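Local atomic coordinates of proton-dependent oligopeptide transporter family protein (Xanthomonas campestris, PDB entry 6EI3), a protein that probably carries short peptides across the membrane together with protons, as a POT family member of the Major Facilitator Superfamily. Residues Q332-L337 / W398-Y403; L337-L342 / L405-E410; A377-G382 / L475-A480. All blocks are in the same frame, centred on the assembly; numbering follows the deposited sequence.

Interaction 1: Q332-L337 / W398-Y403; sequences QALNPL and WQILPY. With 78M ((2S)-2,3-dihydroxypropyl(7Z)-pentadec-7-enoate), chain K; 78M ((2S)-2,3-dihydroxypropyl(7Z)-pentadec-7-enoate), chain F; 78M ((2S)-2,3-dihydroxypropyl(7Z)-pentadec-7-enoate), chain E.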
# COMPACT_ATOMS: atom_id res chain seq x y z
N GLN A 332 -14.53 -8.17 -4.62
CA GLN A 332 -13.69 -7.25 -3.86
C GLN A 332 -14.45 -6.58 -2.71
O GLN A 332 -13.82 -6.17 -1.75
CB GLN A 332 -12.98 -6.24 -4.77
CG GLN A 332 -11.90 -6.90 -5.63
CD GLN A 332 -11.49 -5.99 -6.76
OE1 GLN A 332 -10.52 -5.27 -6.67
NE2 GLN A 332 -12.27 -5.96 -7.82
N ALA A 333 -15.81 -6.55 -2.76
CA ALA A 333 -16.62 -5.99 -1.68
C ALA A 333 -16.48 -6.81 -0.40
O ALA A 333 -16.78 -6.32 0.69
CB ALA A 333 -18.08 -5.94 -2.09
N LEU A 334 -16.01 -8.08 -0.52
CA LEU A 334 -15.85 -8.93 0.65
C LEU A 334 -14.77 -8.45 1.58
O LEU A 334 -14.88 -8.66 2.78
CB LEU A 334 -15.57 -10.39 0.27
CG LEU A 334 -16.71 -11.20 -0.33
CD1 LEU A 334 -16.18 -12.54 -0.79
CD2 LEU A 334 -17.85 -11.41 0.67
N ASN A 335 -13.73 -7.79 1.05
CA ASN A 335 -12.66 -7.31 1.89
C ASN A 335 -13.13 -6.26 2.93
O ASN A 335 -13.01 -6.56 4.12
CB ASN A 335 -11.48 -6.84 1.06
CG ASN A 335 -10.40 -6.25 1.91
OD1 ASN A 335 -10.10 -5.07 1.80
ND2 ASN A 335 -9.81 -7.06 2.78
N PRO A 336 -13.74 -5.10 2.54
CA PRO A 336 -14.21 -4.14 3.57
C PRO A 336 -15.32 -4.70 4.46
O PRO A 336 -15.37 -4.35 5.64
CB PRO A 336 -14.68 -2.94 2.74
CG PRO A 336 -15.03 -3.51 1.39
CD PRO A 336 -13.96 -4.55 1.18
N LEU A 337 -16.18 -5.62 3.93
CA LEU A 337 -17.20 -6.25 4.77
C LEU A 337 -16.52 -7.06 5.88
O LEU A 337 -16.90 -6.97 7.04
CB LEU A 337 -18.13 -7.18 3.95
CG LEU A 337 -19.10 -8.05 4.79
CD1 LEU A 337 -20.16 -7.21 5.47
CD2 LEU A 337 -19.73 -9.17 3.96
N TRP A 398 -16.69 -19.77 -3.99
CA TRP A 398 -15.49 -20.42 -3.42
C TRP A 398 -14.43 -19.38 -3.04
O TRP A 398 -13.64 -19.64 -2.14
CB TRP A 398 -14.88 -21.43 -4.40
CG TRP A 398 -15.42 -22.81 -4.25
CD1 TRP A 398 -16.26 -23.46 -5.11
CD2 TRP A 398 -15.19 -23.71 -3.16
NE1 TRP A 398 -16.52 -24.73 -4.65
CE2 TRP A 398 -15.89 -24.91 -3.45
CE3 TRP A 398 -14.49 -23.61 -1.94
CZ2 TRP A 398 -15.89 -26.00 -2.57
CZ3 TRP A 398 -14.46 -24.71 -1.10
CH2 TRP A 398 -15.16 -25.89 -1.41
N GLN A 399 -14.42 -18.19 -3.71
CA GLN A 399 -13.44 -17.13 -3.36
C GLN A 399 -13.69 -16.50 -1.96
O GLN A 399 -12.80 -15.81 -1.46
CB GLN A 399 -13.36 -16.02 -4.41
CG GLN A 399 -12.83 -16.45 -5.77
CD GLN A 399 -12.45 -15.27 -6.63
OE1 GLN A 399 -13.13 -14.22 -6.65
NE2 GLN A 399 -11.39 -15.44 -7.41
N ILE A 400 -14.87 -16.75 -1.32
CA ILE A 400 -15.18 -16.29 0.06
C ILE A 400 -14.10 -16.86 1.01
O ILE A 400 -13.64 -16.14 1.89
CB ILE A 400 -16.61 -16.75 0.53
CG1 ILE A 400 -17.74 -16.01 -0.25
CG2 ILE A 400 -16.80 -16.55 2.07
CD1 ILE A 400 -19.19 -16.65 -0.08
N LEU A 401 -13.72 -18.16 0.84
CA LEU A 401 -12.69 -18.82 1.67
C LEU A 401 -11.35 -18.04 1.64
O LEU A 401 -10.98 -17.53 2.69
CB LEU A 401 -12.51 -20.31 1.31
CG LEU A 401 -11.39 -21.09 2.03
CD1 LEU A 401 -11.66 -21.18 3.55
CD2 LEU A 401 -11.26 -22.48 1.45
N PRO A 402 -10.67 -17.81 0.49
CA PRO A 402 -9.45 -16.99 0.54
C PRO A 402 -9.70 -15.53 0.92
O PRO A 402 -8.82 -14.94 1.52
CB PRO A 402 -8.84 -17.14 -0.86
CG PRO A 402 -9.97 -17.56 -1.75
CD PRO A 402 -10.88 -18.38 -0.87
N TYR A 403 -10.90 -14.94 0.65
CA TYR A 403 -11.16 -13.57 1.11
C TYR A 403 -11.15 -13.52 2.65
O TYR A 403 -10.55 -12.61 3.22
CB TYR A 403 -12.49 -13.01 0.57
CG TYR A 403 -12.28 -12.11 -0.62
CD1 TYR A 403 -11.83 -10.80 -0.46
CD2 TYR A 403 -12.40 -12.60 -1.92
CE1 TYR A 403 -11.52 -10.00 -1.56
CE2 TYR A 403 -12.14 -11.79 -3.03
CZ TYR A 403 -11.70 -10.49 -2.84
OH TYR A 403 -11.41 -9.71 -3.92
O21 78M K . -23.36 -21.63 -4.59
C20 78M K . -24.67 -21.11 -4.39
C18 78M K . -24.63 -19.61 -4.22
O19 78M K . -23.82 -19.26 -3.09
C17 78M K . -26.01 -19.01 -4.09
O2 78M K . -25.77 -17.59 -4.27
C1 78M K . -26.37 -16.95 -5.28
O1 78M K . -27.27 -17.41 -5.94
C2 78M K . -25.75 -15.61 -5.53
C3 78M K . -24.45 -15.74 -6.30
C4 78M K . -23.64 -14.45 -6.32
C5 78M K . -22.14 -14.68 -6.45
C6 78M K . -21.45 -15.22 -5.19
C7 78M K . -21.44 -14.19 -4.11
C8 78M K . -20.67 -14.17 -3.04
C9 78M K . -20.69 -13.10 -1.99
C10 78M K . -19.82 -11.90 -2.39
C11 78M K . -20.54 -10.75 -3.10
C12 78M K . -21.26 -9.77 -2.18
C13 78M K . -20.35 -8.97 -1.26
C15 78M K . -20.15 -7.42 0.70
C14 78M K . -21.08 -8.19 -0.19
O21 78M F . -14.65 -29.58 -6.47
C20 78M F . -13.36 -29.14 -6.06
C18 78M F . -13.18 -29.34 -4.57
O19 78M F . -14.12 -28.55 -3.84
C17 78M F . -11.76 -29.10 -4.10
O2 78M F . -11.50 -27.68 -4.00
C1 78M F . -11.49 -27.13 -2.77
O1 78M F . -11.98 -27.66 -1.80
C2 78M F . -10.80 -25.80 -2.77
C3 78M F . -10.83 -25.09 -1.42
C4 78M F . -9.45 -24.81 -0.85
C5 78M F . -8.96 -25.80 0.20
C6 78M F . -7.51 -25.56 0.62
C7 78M F . -7.35 -25.22 2.06
C8 78M F . -7.37 -24.01 2.59
C9 78M F . -7.21 -23.66 4.04
C10 78M F . -8.35 -24.15 4.93
C11 78M F . -7.99 -24.28 6.40
C12 78M F . -8.12 -23.00 7.22
C13 78M F . -7.46 -23.08 8.59
C15 78M F . -7.00 -21.95 10.79
C14 78M F . -7.68 -21.85 9.45
O21 78M E . -22.14 -24.26 -5.31
C20 78M E . -20.85 -24.51 -4.77
C18 78M E . -20.68 -23.85 -3.42
O19 78M E . -20.99 -22.46 -3.52
C17 78M E . -19.28 -24.00 -2.88
O2 78M E . -19.23 -23.56 -1.51
C1 78M E . -18.74 -22.34 -1.25
O1 78M E . -18.64 -21.47 -2.07
C2 78M E . -18.32 -22.21 0.19
C3 78M E . -17.00 -21.46 0.35
C4 78M E . -16.37 -21.58 1.73
C5 78M E . -16.86 -20.57 2.77
C6 78M E . -15.93 -20.44 3.98
C7 78M E . -16.52 -19.62 5.09
C8 78M E . -15.96 -18.57 5.66
C9 78M E . -16.54 -17.76 6.78
C10 78M E . -17.39 -16.56 6.33
C11 78M E . -18.83 -16.88 5.94
C12 78M E . -19.84 -16.91 7.08
C13 78M E . -21.29 -16.97 6.63
C15 78M E . -23.75 -16.81 7.25
C14 78M E . -22.32 -16.86 7.75
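Tyr403 of segment 398-403 reaches across to residues 332-335, and its side chain can be followed atom by atom along them. Tyr403 CB starts against Leu334 CD1, 4.0 Å away. Chi1 of -100° lies off the usual staggered positions and places Tyr403 CG 3.8 Å from Leu334 CB. Leu334 CB forms an off-centre CH-pi contact with the ring, 4.2 Å from the Tyr403 centroid and 29° from the normal. Farther along the ring, Tyr403 CD1 meets the backbone N of Asn335, and Tyr403 CE1 meets Asn335 CB at 4.1 Å. Further out, CZ lies near Gln332 CA. The phenol oxygen ends the run, with Tyr403 OH 3.3 Å from Gln332 CG, an aliphatic neighbour; Gln332 NE2 donates hydrogen bonds to the carbonyl oxygens of Asn23 and Ser329. Trp313 of helix 312-317 meets the tyrosine ring edge-to-face.

In this all-helical Major Facilitator transporter, the segments belong to helices 334-357 and 400-424, which pack side by side in the membrane bundle, each with 3-10 residues at 332-333 and 398-399.

The two branches of Leu334 part: CD1 lies on Ile400 and the tyrosine ring, CD2 on lipid. Leu334 CD1 touches Ile400 CG1 at 3.8 Å, where the two side chains cross at about a right angle, while Leu334 CD2 lies 3.7 Å from C10 of the chain K monoacylglycerol. Beyond this pair the lipids take over. The indole of Trp398 lies between two more of them: C17 of the chain E lipid stands 3.3 Å above one face, offset toward the rim, and C1 of the chain F lipid lies over the opposite face. Leu401 CD2 also packs on the acyl chain of the chain F lipid.

Interaction 2: L337-L342 / L405-E410; sequences LLVMLL and LLTFGE. With 78M ((2S)-2,3-dihydroxypropyl(7Z)-pentadec-7-enoate), chain N.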
# COMPACT_ATOMS: atom_id res chain seq x y z
N LEU A 337 -16.18 -5.62 3.93
CA LEU A 337 -17.20 -6.25 4.77
C LEU A 337 -16.52 -7.06 5.88
O LEU A 337 -16.90 -6.97 7.04
CB LEU A 337 -18.13 -7.18 3.95
CG LEU A 337 -19.10 -8.05 4.79
CD1 LEU A 337 -20.16 -7.21 5.47
CD2 LEU A 337 -19.73 -9.17 3.96
N LEU A 338 -15.49 -7.85 5.51
CA LEU A 338 -14.77 -8.69 6.45
C LEU A 338 -13.90 -7.88 7.41
O LEU A 338 -13.74 -8.28 8.56
CB LEU A 338 -13.99 -9.80 5.73
CG LEU A 338 -14.82 -10.95 5.18
CD1 LEU A 338 -14.08 -11.64 4.04
CD2 LEU A 338 -15.20 -11.94 6.27
N VAL A 339 -13.37 -6.74 6.98
CA VAL A 339 -12.60 -5.86 7.88
C VAL A 339 -13.59 -5.39 8.99
O VAL A 339 -13.26 -5.44 10.18
CB VAL A 339 -11.97 -4.64 7.14
CG1 VAL A 339 -11.48 -3.58 8.13
CG2 VAL A 339 -10.84 -5.07 6.20
N MET A 340 -14.79 -4.94 8.59
CA MET A 340 -15.79 -4.42 9.53
C MET A 340 -16.31 -5.47 10.48
O MET A 340 -16.64 -5.13 11.60
CB MET A 340 -16.94 -3.69 8.81
CG MET A 340 -16.50 -2.36 8.23
SD MET A 340 -17.81 -1.42 7.41
CE MET A 340 -18.26 -2.53 6.05
N LEU A 341 -16.34 -6.75 10.06
CA LEU A 341 -16.75 -7.83 10.94
C LEU A 341 -15.58 -8.28 11.85
O LEU A 341 -15.79 -8.51 13.04
CB LEU A 341 -17.25 -9.06 10.13
CG LEU A 341 -18.60 -8.93 9.40
CD1 LEU A 341 -18.86 -10.15 8.54
CD2 LEU A 341 -19.75 -8.75 10.39
N LEU A 342 -14.37 -8.44 11.26
CA LEU A 342 -13.19 -9.00 11.93
C LEU A 342 -12.45 -8.05 12.86
O LEU A 342 -11.87 -8.54 13.82
CB LEU A 342 -12.20 -9.65 10.94
CG LEU A 342 -12.75 -10.89 10.18
CD1 LEU A 342 -11.79 -11.31 9.05
CD2 LEU A 342 -13.08 -12.05 11.14
N LEU A 405 -9.69 -15.67 4.81
CA LEU A 405 -8.33 -15.95 5.28
C LEU A 405 -7.44 -14.73 5.11
O LEU A 405 -6.79 -14.32 6.08
CB LEU A 405 -7.74 -17.18 4.57
CG LEU A 405 -8.41 -18.53 4.91
CD1 LEU A 405 -8.13 -19.56 3.84
CD2 LEU A 405 -7.99 -19.05 6.31
N LEU A 406 -7.45 -14.12 3.90
CA LEU A 406 -6.62 -12.94 3.59
C LEU A 406 -6.98 -11.70 4.43
O LEU A 406 -6.07 -10.99 4.86
CB LEU A 406 -6.64 -12.62 2.09
CG LEU A 406 -5.84 -11.38 1.62
CD1 LEU A 406 -4.32 -11.56 1.81
CD2 LEU A 406 -6.18 -11.02 0.20
N THR A 407 -8.29 -11.43 4.61
CA THR A 407 -8.78 -10.30 5.39
C THR A 407 -8.46 -10.49 6.87
O THR A 407 -8.14 -9.51 7.56
CB THR A 407 -10.24 -9.98 5.10
OG1 THR A 407 -10.36 -9.86 3.68
CG2 THR A 407 -10.68 -8.66 5.75
N PHE A 408 -8.51 -11.77 7.34
CA PHE A 408 -8.11 -12.11 8.70
C PHE A 408 -6.62 -11.76 8.85
O PHE A 408 -6.25 -11.06 9.81
CB PHE A 408 -8.37 -13.60 9.04
CG PHE A 408 -8.13 -13.97 10.48
CD1 PHE A 408 -8.82 -13.33 11.51
CD2 PHE A 408 -7.26 -15.00 10.82
CE1 PHE A 408 -8.61 -13.70 12.85
CE2 PHE A 408 -7.04 -15.36 12.15
CZ PHE A 408 -7.72 -14.71 13.16
N GLY A 409 -5.81 -12.14 7.86
CA GLY A 409 -4.39 -11.80 7.85
C GLY A 409 -4.16 -10.30 7.87
O GLY A 409 -3.37 -9.80 8.68
N GLU A 410 -4.91 -9.55 7.03
CA GLU A 410 -4.84 -8.09 6.95
C GLU A 410 -5.09 -7.42 8.31
O GLU A 410 -4.29 -6.59 8.71
CB GLU A 410 -5.85 -7.56 5.92
CG GLU A 410 -5.90 -6.04 5.86
CD GLU A 410 -7.06 -5.41 5.12
OE1 GLU A 410 -7.99 -6.14 4.70
OE2 GLU A 410 -7.02 -4.18 4.94
O21 78M N . -21.70 -8.24 14.48
C20 78M N . -22.05 -8.24 15.86
C18 78M N . -23.21 -7.31 16.12
O19 78M N . -22.85 -5.96 15.80
C17 78M N . -23.75 -7.40 17.53
O2 78M N . -22.73 -6.84 18.39
C1 78M N . -23.05 -5.79 19.17
O1 78M N . -24.14 -5.28 19.21
C2 78M N . -21.88 -5.35 20.00
C3 78M N . -20.97 -4.35 19.30
C4 78M N . -20.00 -4.99 18.32
C5 78M N . -19.12 -4.01 17.54
C6 78M N . -19.81 -3.28 16.38
C7 78M N . -20.15 -4.15 15.20
C8 78M N . -19.52 -4.17 14.04
C9 78M N . -19.87 -5.02 12.86
C10 78M N . -20.07 -4.18 11.61
C11 78M N . -20.61 -4.95 10.42
C12 78M N . -20.84 -4.09 9.17
C13 78M N . -21.58 -4.78 8.04
C15 78M N . -23.80 -5.67 7.18
C14 78M N . -23.10 -4.84 8.23
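Thr407 faces Leu338 and Val339 where helices 337-342 and 405-410 pass each other, their axes 9.3 Å apart at closest approach and crossing at -55°. This is a crossing of two transmembrane helices in the helical bundle of a Major Facilitator transporter. Most of the contact is apolar packing. In Thr407, CG2 stands anti to the backbone N (OG1 at chi1 -52°), which points the methyl group at the facing helix. Thr407 CG2 rests 3.5 Å from both Leu338 CB and the backbone N of Val339. Val339 CG2 touches the methyl as well, 3.6 Å from Thr407 CG2, the two side chains crossing at about a right angle. One turn on, Leu342 CD1 reaches the backbone of residues 407 and 408 and lies 3.7 Å from Phe408 N. It also sits at the edge of the phenylalanine ring, whose other neighbours include Phe373 of helix 363-389 in an edge-to-face pair.

A second kind of contact sets carbon against oxygen. The extended chain of Glu410 brings its OE1 within 3.4 Å of Val339 CG2, a van der Waals approach of a carboxyl oxygen to a methyl. The polar grip on these groups comes from neighbours: Thr407 OG1 hydrogen-bonds to the carbonyl of Tyr403 in its own helix, and both it and Glu410 OE1 hydrogen-bond to ND2 of Asn335, one turn before Val339. Phe513 and Gln514 at the C-terminus, which end a sequence resembling a protease-site tag, also lean on Val339 and Glu410.

Lipid contacts lie on another side of helix 334-357, where Leu337 CD1 and Leu341 CD2 meet the chain N acyl chain. The segments thus meet mainly through van der Waals packing of aliphatic groups, with Asn335 beside them adding hydrogen bonds to Thr407 and Glu410.

Interaction 3: A377-G382 / L475-A480; sequences AWIAVG and LMFFFA. With 78M ((2S)-2,3-dihydroxypropyl(7Z)-pentadec-7-enoate), chain F.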
# COMPACT_ATOMS: atom_id res chain seq x y z
N ALA A 377 -4.40 -18.22 2.70
CA ALA A 377 -5.38 -17.71 1.74
C ALA A 377 -4.94 -18.09 0.33
O ALA A 377 -5.77 -18.53 -0.47
CB ALA A 377 -5.47 -16.19 1.85
N TRP A 378 -3.64 -17.97 0.04
CA TRP A 378 -3.08 -18.28 -1.27
C TRP A 378 -2.98 -19.80 -1.50
O TRP A 378 -3.03 -20.21 -2.66
CB TRP A 378 -1.78 -17.51 -1.50
CG TRP A 378 -2.09 -16.10 -1.91
CD1 TRP A 378 -2.62 -15.11 -1.13
CD2 TRP A 378 -2.05 -15.58 -3.25
NE1 TRP A 378 -2.89 -14.00 -1.90
CE2 TRP A 378 -2.52 -14.24 -3.20
CE3 TRP A 378 -1.67 -16.11 -4.49
CZ2 TRP A 378 -2.56 -13.42 -4.32
CZ3 TRP A 378 -1.70 -15.29 -5.61
CH2 TRP A 378 -2.18 -13.97 -5.53
N ILE A 379 -2.96 -20.64 -0.43
CA ILE A 379 -3.04 -22.11 -0.60
C ILE A 379 -4.47 -22.41 -1.12
O ILE A 379 -4.63 -23.18 -2.07
CB ILE A 379 -2.70 -22.93 0.69
CG1 ILE A 379 -1.19 -22.84 1.08
CG2 ILE A 379 -3.16 -24.42 0.56
CD1 ILE A 379 -0.15 -23.50 0.07
N ALA A 380 -5.50 -21.76 -0.52
CA ALA A 380 -6.90 -21.87 -0.92
C ALA A 380 -7.12 -21.38 -2.36
O ALA A 380 -7.77 -22.10 -3.12
CB ALA A 380 -7.78 -21.11 0.05
N VAL A 381 -6.55 -20.20 -2.76
CA VAL A 381 -6.67 -19.67 -4.15
C VAL A 381 -6.08 -20.66 -5.17
O VAL A 381 -6.65 -20.86 -6.25
CB VAL A 381 -6.09 -18.24 -4.37
CG1 VAL A 381 -6.40 -17.73 -5.78
CG2 VAL A 381 -6.66 -17.27 -3.36
N GLY A 382 -4.92 -21.22 -4.83
CA GLY A 382 -4.21 -22.17 -5.68
C GLY A 382 -4.97 -23.47 -5.84
O GLY A 382 -5.06 -24.01 -6.95
N LEU A 475 1.96 -19.65 -9.90
CA LEU A 475 2.13 -18.34 -9.28
C LEU A 475 1.41 -18.23 -7.95
O LEU A 475 1.96 -17.65 -7.02
CB LEU A 475 1.68 -17.21 -10.23
CG LEU A 475 2.66 -16.79 -11.32
CD1 LEU A 475 1.96 -15.91 -12.37
CD2 LEU A 475 3.86 -16.03 -10.74
N MET A 476 0.21 -18.82 -7.84
CA MET A 476 -0.56 -18.80 -6.59
C MET A 476 0.17 -19.55 -5.48
O MET A 476 0.35 -19.00 -4.39
CB MET A 476 -1.98 -19.32 -6.81
CG MET A 476 -2.82 -18.37 -7.62
SD MET A 476 -4.19 -19.24 -8.39
CE MET A 476 -4.90 -17.88 -9.36
N PHE A 477 0.68 -20.75 -5.79
CA PHE A 477 1.47 -21.56 -4.84
C PHE A 477 2.80 -20.91 -4.51
O PHE A 477 3.23 -20.96 -3.37
CB PHE A 477 1.63 -23.00 -5.34
CG PHE A 477 0.33 -23.77 -5.27
CD1 PHE A 477 -0.43 -23.77 -4.10
CD2 PHE A 477 -0.11 -24.51 -6.35
CE1 PHE A 477 -1.62 -24.49 -4.03
CE2 PHE A 477 -1.32 -25.22 -6.28
CZ PHE A 477 -2.07 -25.20 -5.12
N PHE A 478 3.41 -20.23 -5.49
CA PHE A 478 4.65 -19.46 -5.28
C PHE A 478 4.41 -18.35 -4.24
O PHE A 478 5.20 -18.20 -3.31
CB PHE A 478 5.16 -18.86 -6.60
CG PHE A 478 6.27 -17.85 -6.37
CD1 PHE A 478 7.57 -18.27 -6.11
CD2 PHE A 478 6.00 -16.48 -6.38
CE1 PHE A 478 8.58 -17.33 -5.85
CE2 PHE A 478 7.01 -15.55 -6.15
CZ PHE A 478 8.29 -15.98 -5.86
N PHE A 479 3.33 -17.54 -4.41
CA PHE A 479 3.05 -16.47 -3.45
C PHE A 479 2.75 -16.99 -2.05
O PHE A 479 3.22 -16.37 -1.09
CB PHE A 479 1.98 -15.51 -3.96
CG PHE A 479 2.60 -14.58 -4.99
CD1 PHE A 479 3.46 -13.56 -4.60
CD2 PHE A 479 2.29 -14.71 -6.34
CE1 PHE A 479 4.02 -12.70 -5.55
CE2 PHE A 479 2.84 -13.84 -7.29
CZ PHE A 479 3.71 -12.85 -6.89
N ALA A 480 2.04 -18.14 -1.92
CA ALA A 480 1.77 -18.81 -0.63
C ALA A 480 3.09 -19.17 0.06
O ALA A 480 3.26 -18.88 1.25
CB ALA A 480 0.97 -20.08 -0.85
O21 78M F . -14.65 -29.58 -6.47
C20 78M F . -13.36 -29.14 -6.06
C18 78M F . -13.18 -29.34 -4.57
O19 78M F . -14.12 -28.55 -3.84
C17 78M F . -11.76 -29.10 -4.10
O2 78M F . -11.50 -27.68 -4.00
C1 78M F . -11.49 -27.13 -2.77
O1 78M F . -11.98 -27.66 -1.80
C2 78M F . -10.80 -25.80 -2.77
C3 78M F . -10.83 -25.09 -1.42
C4 78M F . -9.45 -24.81 -0.85
C5 78M F . -8.96 -25.80 0.20
C6 78M F . -7.51 -25.56 0.62
C7 78M F . -7.35 -25.22 2.06
C8 78M F . -7.37 -24.01 2.59
C9 78M F . -7.21 -23.66 4.04
C10 78M F . -8.35 -24.15 4.93
C11 78M F . -7.99 -24.28 6.40
C12 78M F . -8.12 -23.00 7.22
C13 78M F . -7.46 -23.08 8.59
C15 78M F . -7.00 -21.95 10.79
C14 78M F . -7.68 -21.85 9.45
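Trp378 lies against Phe479 and Met476, and Phe477 against Gly382. Over one face of the Trp378 six-membered ring lies Phe479 CB, 3.7 Å above the plane and offset toward the rim, in a CH-pi contact. At the indole edge stands the backbone of Met476, its carbonyl O 3.5 Å from Trp378 CE3 and its CA in the ring plane. The rings of Trp378 and Phe479 meet obliquely, their planes at 59°. Phe477 receives Gly382 CA over one face, 4.1 Å from the ring centroid; with no side chain on Gly382, the ring settles directly on the backbone.

Ile379 CD1 packs on Ala480 CB at 3.7 Å, and the same alanine methyl touches Trp378 CB. The extended chain of Met476 lays its sulfur across Val381, Met476 SD being 3.7 Å from Val381 CG1, and its CG against Trp378 CZ3. Pointing away from helix 471-495, Ala380 CB meets the chain F lipid. Trp378 NE1 makes a weak hydrogen bond to the carbonyl of Leu305.

The small residues Gly382 and Ala480 accompany the close approach of the helices, whose axes run antiparallel at 167° and come within 8.1 Å. Such close packing of nearly antiparallel helices suits the membrane bundle of a Major Facilitator transporter.

In the fold
All three contacts are buried, yet they differ in surroundings. Interactions 1 and 2 succeed one another along the same pair, helices 334-357 and 400-424, share Leu337, and are joined by the polar cluster of Asn335, Thr407 and Glu410. Interaction 3 pairs helix 363-389 with helix 471-495, and meets the others through Pro402 on Val381 and Leu405 on Ala377; helix 400-424 thus packs against both helix 334-357 and helix 363-389. Chemistry follows position: interaction 1 mixes a tyrosine with lipid-facing residues, interaction 2 sets methyls beside polar groups, and interaction 3, with the largest buried area, is chiefly aromatic and aliphatic. Interactions 1 and 3 both touch the chain F lipid.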